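Local structure of uncharacterized protein MG027 (Mycoplasma genitalium, 1Q8C) at residues Arg18-Phe30 with Leu100-Glu112. The protein is of unknown function but resembles the NusB proteins in its all-helical fold, which leaves an RNA-related role possible though unproven. Residues are numbered along the deposited sequence; the frame is centred on the assembly and turned at random.
Sequences RIAVVEFIFSLLF and LLTTAVVLCALSE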
ATOM      1  N   ARG A  18       7.090  -2.366  -6.387  1.00 44.00           N
ATOM      2  CA  ARG A  18       6.125  -1.727  -5.522  1.00 43.59           C
ATOM      3  C   ARG A  18       4.997  -1.083  -6.336  1.00 43.50           C
ATOM      4  O   ARG A  18       3.832  -1.244  -6.003  1.00 43.93           O
ATOM      5  CB  ARG A  18       6.841  -0.696  -4.645  1.00 43.57           C
ATOM      6  CG  ARG A  18       7.634  -1.294  -3.496  1.00 42.78           C
ATOM      7  CD  ARG A  18       8.251  -0.247  -2.579  1.00 43.75           C
ATOM      8  NE  ARG A  18       9.108  -0.868  -1.572  1.00 44.43           N
ATOM      9  CZ  ARG A  18      10.438  -0.983  -1.641  1.00 43.69           C
ATOM     10  NH1 ARG A  18      11.127  -0.465  -2.652  1.00 43.03           N
ATOM     11  NH2 ARG A  18      11.081  -1.631  -0.669  1.00 43.09           N
ATOM     12  N   ILE A  19       5.324  -0.374  -7.410  1.00 43.36           N
ATOM     13  CA  ILE A  19       4.300   0.252  -8.273  1.00 43.42           C
ATOM     14  C   ILE A  19       3.318  -0.801  -8.808  1.00 43.27           C
ATOM     15  O   ILE A  19       2.108  -0.589  -8.809  1.00 42.37           O
ATOM     16  CB  ILE A  19       4.962   1.092  -9.409  1.00 43.40           C
ATOM     17  CG1 ILE A  19       5.616   2.359  -8.821  1.00 44.05           C
ATOM     18  CG2 ILE A  19       3.951   1.485 -10.455  1.00 44.13           C
ATOM     19  CD1 ILE A  19       6.545   3.145  -9.778  1.00 43.47           C
ATOM     20  N   ALA A  20       3.839  -1.963  -9.206  1.00 43.20           N
ATOM     21  CA  ALA A  20       2.998  -3.061  -9.677  1.00 43.45           C
ATOM     22  C   ALA A  20       1.984  -3.547  -8.626  1.00 43.46           C
ATOM     23  O   ALA A  20       0.857  -3.885  -8.961  1.00 43.92           O
ATOM     24  CB  ALA A  20       3.869  -4.233 -10.182  1.00 43.52           C
ATOM     25  N   VAL A  21       2.367  -3.573  -7.358  1.00 43.67           N
ATOM     26  CA  VAL A  21       1.453  -3.978  -6.297  1.00 43.41           C
ATOM     27  C   VAL A  21       0.400  -2.885  -6.079  1.00 43.78           C
ATOM     28  O   VAL A  21      -0.806  -3.150  -5.998  1.00 43.83           O
ATOM     29  CB  VAL A  21       2.245  -4.282  -5.031  1.00 43.20           C
ATOM     30  CG1 VAL A  21       1.331  -4.726  -3.922  1.00 44.15           C
ATOM     31  CG2 VAL A  21       3.279  -5.394  -5.331  1.00 43.72           C
ATOM     32  N   VAL A  22       0.855  -1.639  -6.024  1.00 43.41           N
ATOM     33  CA  VAL A  22      -0.043  -0.503  -5.851  1.00 43.33           C
ATOM     34  C   VAL A  22      -1.143  -0.470  -6.921  1.00 43.42           C
ATOM     35  O   VAL A  22      -2.333  -0.299  -6.622  1.00 43.60           O
ATOM     36  CB  VAL A  22       0.750   0.811  -5.897  1.00 43.05           C
ATOM     37  CG1 VAL A  22      -0.195   2.011  -6.048  1.00 43.33           C
ATOM     38  CG2 VAL A  22       1.593   0.969  -4.627  1.00 43.39           C
ATOM     39  N   GLU A  23      -0.752  -0.624  -8.174  1.00 43.51           N
ATOM     40  CA  GLU A  23      -1.712  -0.578  -9.271  1.00 44.21           C
ATOM     41  C   GLU A  23      -2.707  -1.725  -9.132  1.00 43.84           C
ATOM     42  O   GLU A  23      -3.895  -1.548  -9.360  1.00 43.80           O
ATOM     43  CB  GLU A  23      -1.015  -0.627 -10.636  1.00 44.41           C
ATOM     44  CG  GLU A  23      -1.303   0.553 -11.556  1.00 47.56           C
ATOM     45  CD  GLU A  23      -2.681   1.189 -11.375  1.00 51.00           C
ATOM     46  OE1 GLU A  23      -3.579   0.908 -12.214  1.00 52.31           O
ATOM     47  OE2 GLU A  23      -2.867   1.995 -10.408  1.00 54.98           O
ATOM     48  N   PHE A  24      -2.206  -2.884  -8.721  1.00 43.71           N
ATOM     49  CA  PHE A  24      -3.051  -4.058  -8.496  1.00 43.59           C
ATOM     50  C   PHE A  24      -4.109  -3.802  -7.404  1.00 43.89           C
ATOM     51  O   PHE A  24      -5.310  -3.990  -7.619  1.00 43.83           O
ATOM     52  CB  PHE A  24      -2.162  -5.238  -8.113  1.00 43.43           C
ATOM     53  CG  PHE A  24      -2.916  -6.466  -7.760  1.00 43.07           C
ATOM     54  CD1 PHE A  24      -3.610  -7.175  -8.718  1.00 43.65           C
ATOM     55  CD2 PHE A  24      -2.914  -6.932  -6.449  1.00 44.06           C
ATOM     56  CE1 PHE A  24      -4.323  -8.333  -8.362  1.00 43.40           C
ATOM     57  CE2 PHE A  24      -3.593  -8.064  -6.092  1.00 43.68           C
ATOM     58  CZ  PHE A  24      -4.308  -8.768  -7.055  1.00 43.91           C
ATOM     59  N   ILE A  25      -3.636  -3.368  -6.237  1.00 44.03           N
ATOM     60  CA  ILE A  25      -4.482  -3.090  -5.089  1.00 44.14           C
ATOM     61  C   ILE A  25      -5.532  -2.070  -5.548  1.00 44.06           C
ATOM     62  O   ILE A  25      -6.724  -2.284  -5.366  1.00 44.40           O
ATOM     63  CB  ILE A  25      -3.646  -2.529  -3.907  1.00 44.21           C
ATOM     64  CG1 ILE A  25      -2.719  -3.597  -3.319  1.00 44.56           C
ATOM     65  CG2 ILE A  25      -4.574  -2.009  -2.828  1.00 44.18           C
ATOM     66  CD1 ILE A  25      -1.681  -3.055  -2.351  1.00 45.60           C
ATOM     67  N   PHE A  26      -5.074  -1.000  -6.197  1.00 43.82           N
ATOM     68  CA  PHE A  26      -5.938   0.061  -6.716  1.00 43.84           C
ATOM     69  C   PHE A  26      -7.117  -0.471  -7.519  1.00 43.95           C
ATOM     70  O   PHE A  26      -8.240   0.011  -7.353  1.00 43.34           O
ATOM     71  CB  PHE A  26      -5.155   1.020  -7.630  1.00 43.70           C
ATOM     72  CG  PHE A  26      -5.993   2.126  -8.203  1.00 43.72           C
ATOM     73  CD1 PHE A  26      -6.704   2.966  -7.365  1.00 43.94           C
ATOM     74  CD2 PHE A  26      -6.066   2.335  -9.579  1.00 44.06           C
ATOM     75  CE1 PHE A  26      -7.483   4.001  -7.877  1.00 44.71           C
ATOM     76  CE2 PHE A  26      -6.835   3.367 -10.106  1.00 44.85           C
ATOM     77  CZ  PHE A  26      -7.547   4.207  -9.250  1.00 44.95           C
ATOM     78  N   SER A  27      -6.837  -1.432  -8.406  1.00 44.04           N
ATOM     79  CA  SER A  27      -7.838  -1.988  -9.311  1.00 44.01           C
ATOM     80  C   SER A  27      -8.876  -2.800  -8.565  1.00 44.19           C
ATOM     81  O   SER A  27      -9.992  -2.969  -9.057  1.00 44.44           O
ATOM     82  CB  SER A  27      -7.182  -2.860 -10.392  1.00 44.21           C
ATOM     83  OG  SER A  27      -6.616  -4.055  -9.841  1.00 44.24           O
ATOM     84  N   LEU A  28      -8.498  -3.301  -7.389  1.00 44.00           N
ATOM     85  CA  LEU A  28      -9.365  -4.090  -6.526  1.00 44.00           C
ATOM     86  C   LEU A  28     -10.244  -3.242  -5.612  1.00 44.28           C
ATOM     87  O   LEU A  28     -11.336  -3.681  -5.220  1.00 43.54           O
ATOM     88  CB  LEU A  28      -8.531  -5.009  -5.616  1.00 44.72           C
ATOM     89  CG  LEU A  28      -7.724  -6.224  -6.101  1.00 44.36           C
ATOM     90  CD1 LEU A  28      -6.896  -6.733  -4.956  1.00 44.77           C
ATOM     91  CD2 LEU A  28      -8.611  -7.357  -6.577  1.00 46.17           C
ATOM     92  N   LEU A  29      -9.796  -2.037  -5.250  1.00 44.25           N
ATOM     93  CA  LEU A  29     -10.559  -1.256  -4.270  1.00 44.28           C
ATOM     94  C   LEU A  29     -11.930  -0.804  -4.760  1.00 44.09           C
ATOM     95  O   LEU A  29     -12.759  -0.419  -3.957  1.00 44.47           O
ATOM     96  CB  LEU A  29      -9.748  -0.072  -3.733  1.00 44.27           C
ATOM     97  CG  LEU A  29      -8.538  -0.516  -2.908  1.00 44.96           C
ATOM     98  CD1 LEU A  29      -7.680   0.700  -2.566  1.00 45.00           C
ATOM     99  CD2 LEU A  29      -8.972  -1.278  -1.634  1.00 45.95           C
ATOM    100  N   PHE A  30     -12.172  -0.882  -6.064  1.00 44.12           N
ATOM    101  CA  PHE A  30     -13.452  -0.520  -6.649  1.00 44.37           C
ATOM    102  C   PHE A  30     -14.526  -1.595  -6.444  1.00 44.48           C
ATOM    103  O   PHE A  30     -15.712  -1.320  -6.593  1.00 44.70           O
ATOM    104  CB  PHE A  30     -13.276  -0.277  -8.154  1.00 44.47           C
ATOM    105  CG  PHE A  30     -12.364   0.876  -8.494  1.00 44.57           C
ATOM    106  CD1 PHE A  30     -12.870   2.165  -8.617  1.00 45.03           C
ATOM    107  CD2 PHE A  30     -11.003   0.669  -8.696  1.00 44.21           C
ATOM    108  CE1 PHE A  30     -12.037   3.227  -8.931  1.00 44.92           C
ATOM    109  CE2 PHE A  30     -10.168   1.722  -9.010  1.00 44.07           C
ATOM    110  CZ  PHE A  30     -10.684   3.003  -9.130  1.00 44.57           C
ATOM    111  N   LEU A 100      -8.546   6.968  -3.516  1.00 43.87           N
ATOM    112  CA  LEU A 100      -8.309   5.529  -3.609  1.00 43.90           C
ATOM    113  C   LEU A 100      -6.919   5.136  -4.085  1.00 43.73           C
ATOM    114  O   LEU A 100      -6.432   4.074  -3.728  1.00 43.95           O
ATOM    115  CB  LEU A 100      -9.360   4.865  -4.495  1.00 43.95           C
ATOM    116  CG  LEU A 100     -10.663   4.529  -3.758  1.00 44.18           C
ATOM    117  CD1 LEU A 100     -11.565   3.684  -4.652  1.00 44.05           C
ATOM    118  CD2 LEU A 100     -10.379   3.803  -2.436  1.00 44.48           C
ATOM    119  N   LEU A 101      -6.292   5.950  -4.921  1.00 43.78           N
ATOM    120  CA  LEU A 101      -4.911   5.692  -5.289  1.00 43.79           C
ATOM    121  C   LEU A 101      -4.032   5.911  -4.075  1.00 43.69           C
ATOM    122  O   LEU A 101      -3.177   5.098  -3.796  1.00 43.64           O
ATOM    123  CB  LEU A 101      -4.457   6.581  -6.449  1.00 43.95           C
ATOM    124  CG  LEU A 101      -3.013   6.471  -6.959  1.00 43.76           C
ATOM    125  CD1 LEU A 101      -2.628   5.041  -7.296  1.00 44.03           C
ATOM    126  CD2 LEU A 101      -2.881   7.340  -8.195  1.00 44.25           C
ATOM    127  N   THR A 102      -4.258   6.992  -3.339  1.00 43.63           N
ATOM    128  CA  THR A 102      -3.466   7.271  -2.138  1.00 43.61           C
ATOM    129  C   THR A 102      -3.706   6.195  -1.100  1.00 43.47           C
ATOM    130  O   THR A 102      -2.789   5.819  -0.378  1.00 43.29           O
ATOM    131  CB  THR A 102      -3.800   8.639  -1.513  1.00 43.79           C
ATOM    132  OG1 THR A 102      -5.130   8.613  -0.973  1.00 44.15           O
ATOM    133  CG2 THR A 102      -3.799   9.751  -2.558  1.00 43.72           C
ATOM    134  N   THR A 103      -4.933   5.688  -1.038  1.00 43.37           N
ATOM    135  CA  THR A 103      -5.245   4.559  -0.165  1.00 43.25           C
ATOM    136  C   THR A 103      -4.450   3.317  -0.611  1.00 43.24           C
ATOM    137  O   THR A 103      -3.878   2.630   0.209  1.00 43.06           O
ATOM    138  CB  THR A 103      -6.776   4.243  -0.139  1.00 43.41           C
ATOM    139  OG1 THR A 103      -7.519   5.363   0.362  1.00 42.67           O
ATOM    140  CG2 THR A 103      -7.090   3.140   0.859  1.00 43.48           C
ATOM    141  N   ALA A 104      -4.397   3.050  -1.915  1.00 43.15           N
ATOM    142  CA  ALA A 104      -3.720   1.855  -2.434  1.00 43.11           C
ATOM    143  C   ALA A 104      -2.228   1.909  -2.123  1.00 43.04           C
ATOM    144  O   ALA A 104      -1.606   0.890  -1.823  1.00 42.23           O
ATOM    145  CB  ALA A 104      -3.957   1.724  -3.952  1.00 43.09           C
ATOM    146  N   VAL A 105      -1.666   3.117  -2.204  1.00 43.24           N
ATOM    147  CA  VAL A 105      -0.282   3.358  -1.822  1.00 43.54           C
ATOM    148  C   VAL A 105      -0.069   3.091  -0.320  1.00 43.61           C
ATOM    149  O   VAL A 105       0.914   2.462   0.060  1.00 43.57           O
ATOM    150  CB  VAL A 105       0.154   4.801  -2.119  1.00 43.56           C
ATOM    151  CG1 VAL A 105       1.519   5.087  -1.461  1.00 44.00           C
ATOM    152  CG2 VAL A 105       0.191   5.057  -3.618  1.00 43.78           C
ATOM    153  N   VAL A 106      -0.980   3.563   0.528  1.00 43.44           N
ATOM    154  CA  VAL A 106      -0.852   3.343   1.970  1.00 43.51           C
ATOM    155  C   VAL A 106      -1.039   1.844   2.316  1.00 43.45           C
ATOM    156  O   VAL A 106      -0.312   1.305   3.127  1.00 43.55           O
ATOM    157  CB  VAL A 106      -1.845   4.190   2.795  1.00 43.43           C
ATOM    158  CG1 VAL A 106      -1.801   3.766   4.267  1.00 43.74           C
ATOM    159  CG2 VAL A 106      -1.514   5.685   2.691  1.00 43.43           C
ATOM    160  N   LEU A 107      -2.011   1.178   1.719  1.00 43.38           N
ATOM    161  CA  LEU A 107      -2.198  -0.252   1.990  1.00 43.54           C
ATOM    162  C   LEU A 107      -1.008  -1.088   1.545  1.00 43.58           C
ATOM    163  O   LEU A 107      -0.750  -2.143   2.117  1.00 44.07           O
ATOM    164  CB  LEU A 107      -3.458  -0.765   1.306  1.00 43.66           C
ATOM    165  CG  LEU A 107      -4.725  -0.246   1.973  1.00 43.35           C
ATOM    166  CD1 LEU A 107      -5.899  -0.398   1.035  1.00 43.44           C
ATOM    167  CD2 LEU A 107      -4.957  -0.982   3.272  1.00 43.19           C
ATOM    168  N   CYS A 108      -0.278  -0.633   0.533  1.00 43.57           N
ATOM    169  CA  CYS A 108       0.876  -1.396   0.055  1.00 44.00           C
ATOM    170  C   CYS A 108       1.984  -1.339   1.095  1.00 43.93           C
ATOM    171  O   CYS A 108       2.620  -2.344   1.377  1.00 44.19           O
ATOM    172  CB  CYS A 108       1.349  -0.898  -1.321  1.00 44.30           C
ATOM    173  SG  CYS A 108       2.836  -1.729  -2.004  1.00 45.18           S
ATOM    174  N   ALA A 109       2.184  -0.155   1.676  1.00 43.97           N
ATOM    175  CA  ALA A 109       3.187   0.086   2.711  1.00 43.77           C
ATOM    176  C   ALA A 109       2.938  -0.739   3.981  1.00 43.64           C
ATOM    177  O   ALA A 109       3.880  -1.275   4.591  1.00 43.36           O
ATOM    178  CB  ALA A 109       3.216   1.585   3.061  1.00 43.51           C
ATOM    179  N   LEU A 110       1.672  -0.788   4.389  1.00 43.38           N
ATOM    180  CA  LEU A 110       1.220  -1.624   5.497  1.00 43.28           C
ATOM    181  C   LEU A 110       1.445  -3.093   5.184  1.00 43.28           C
ATOM    182  O   LEU A 110       1.884  -3.858   6.035  1.00 43.15           O
ATOM    183  CB  LEU A 110      -0.277  -1.424   5.742  1.00 43.42           C
ATOM    184  CG  LEU A 110      -0.732  -0.036   6.200  1.00 42.92           C
ATOM    185  CD1 LEU A 110      -2.239   0.077   6.320  1.00 43.07           C
ATOM    186  CD2 LEU A 110      -0.117   0.242   7.528  1.00 43.67           C
ATOM    187  N   SER A 111       1.120  -3.480   3.957  1.00 43.42           N
ATOM    188  CA  SER A 111       1.231  -4.869   3.530  1.00 43.38           C
ATOM    189  C   SER A 111       2.680  -5.277   3.500  1.00 43.69           C
ATOM    190  O   SER A 111       3.004  -6.397   3.862  1.00 43.44           O
ATOM    191  CB  SER A 111       0.613  -5.067   2.141  1.00 43.77           C
ATOM    192  OG  SER A 111      -0.745  -4.670   2.128  1.00 43.48           O
ATOM    193  N   GLU A 112       3.550  -4.341   3.110  1.00 44.09           N
ATOM    194  CA  GLU A 112       4.957  -4.630   2.938  1.00 44.16           C
ATOM    195  C   GLU A 112       5.668  -4.687   4.270  1.00 44.39           C
ATOM    196  O   GLU A 112       6.558  -5.504   4.475  1.00 44.15           O
ATOM    197  CB  GLU A 112       5.649  -3.602   2.023  1.00 44.48           C
ATOM    198  CG  GLU A 112       7.153  -3.850   1.960  1.00 44.23           C
ATOM    199  CD  GLU A 112       7.943  -2.949   1.024  1.00 45.11           C
ATOM    200  OE1 GLU A 112       9.188  -3.051   1.083  1.00 43.09           O
ATOM    201  OE2 GLU A 112       7.349  -2.172   0.237  1.00 46.17           O
TER
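R18 and E112 close one end of this helix pair with a side-on, two-pronged salt bridge: NE of R18 gives its hydrogen to OE2 of E112 at 2.8 Å, NH2 of R18 to OE1 of E112 at 2.9 Å. Both oxygens use their syn lone pairs, and the guanidinium and carboxylate planes lie only 14° apart. R18 runs extended from CG to NE, E112 beyond CG, and the two cross at about a right angle. OE1 of E112 also hydrogen-bonds with OG1 of T118. Farther along, knobs interlock: V22 sits among L101, A104, V105 and C108, while C108 fills the hole between R18, V21, V22 and I25. With CG1 anti to the backbone N (chi1 167°), V22 sends that methyl to CG2 of V105 (3.9 Å) and CG2 to CB of C108. At the closest backbone approach, CB of A104 lies 3.7 Å from N of F26. The F26 ring turns its edge to O of L100; L29 and L107 meet tip to tip. Segments 18-28 and 100-112, of helices 14-28 and 100-116, cross at 124° in the core of an all-helical, NusB-like fold; helix 55-81 packs on L107 and S111, helix 120-133 on R18 and E112.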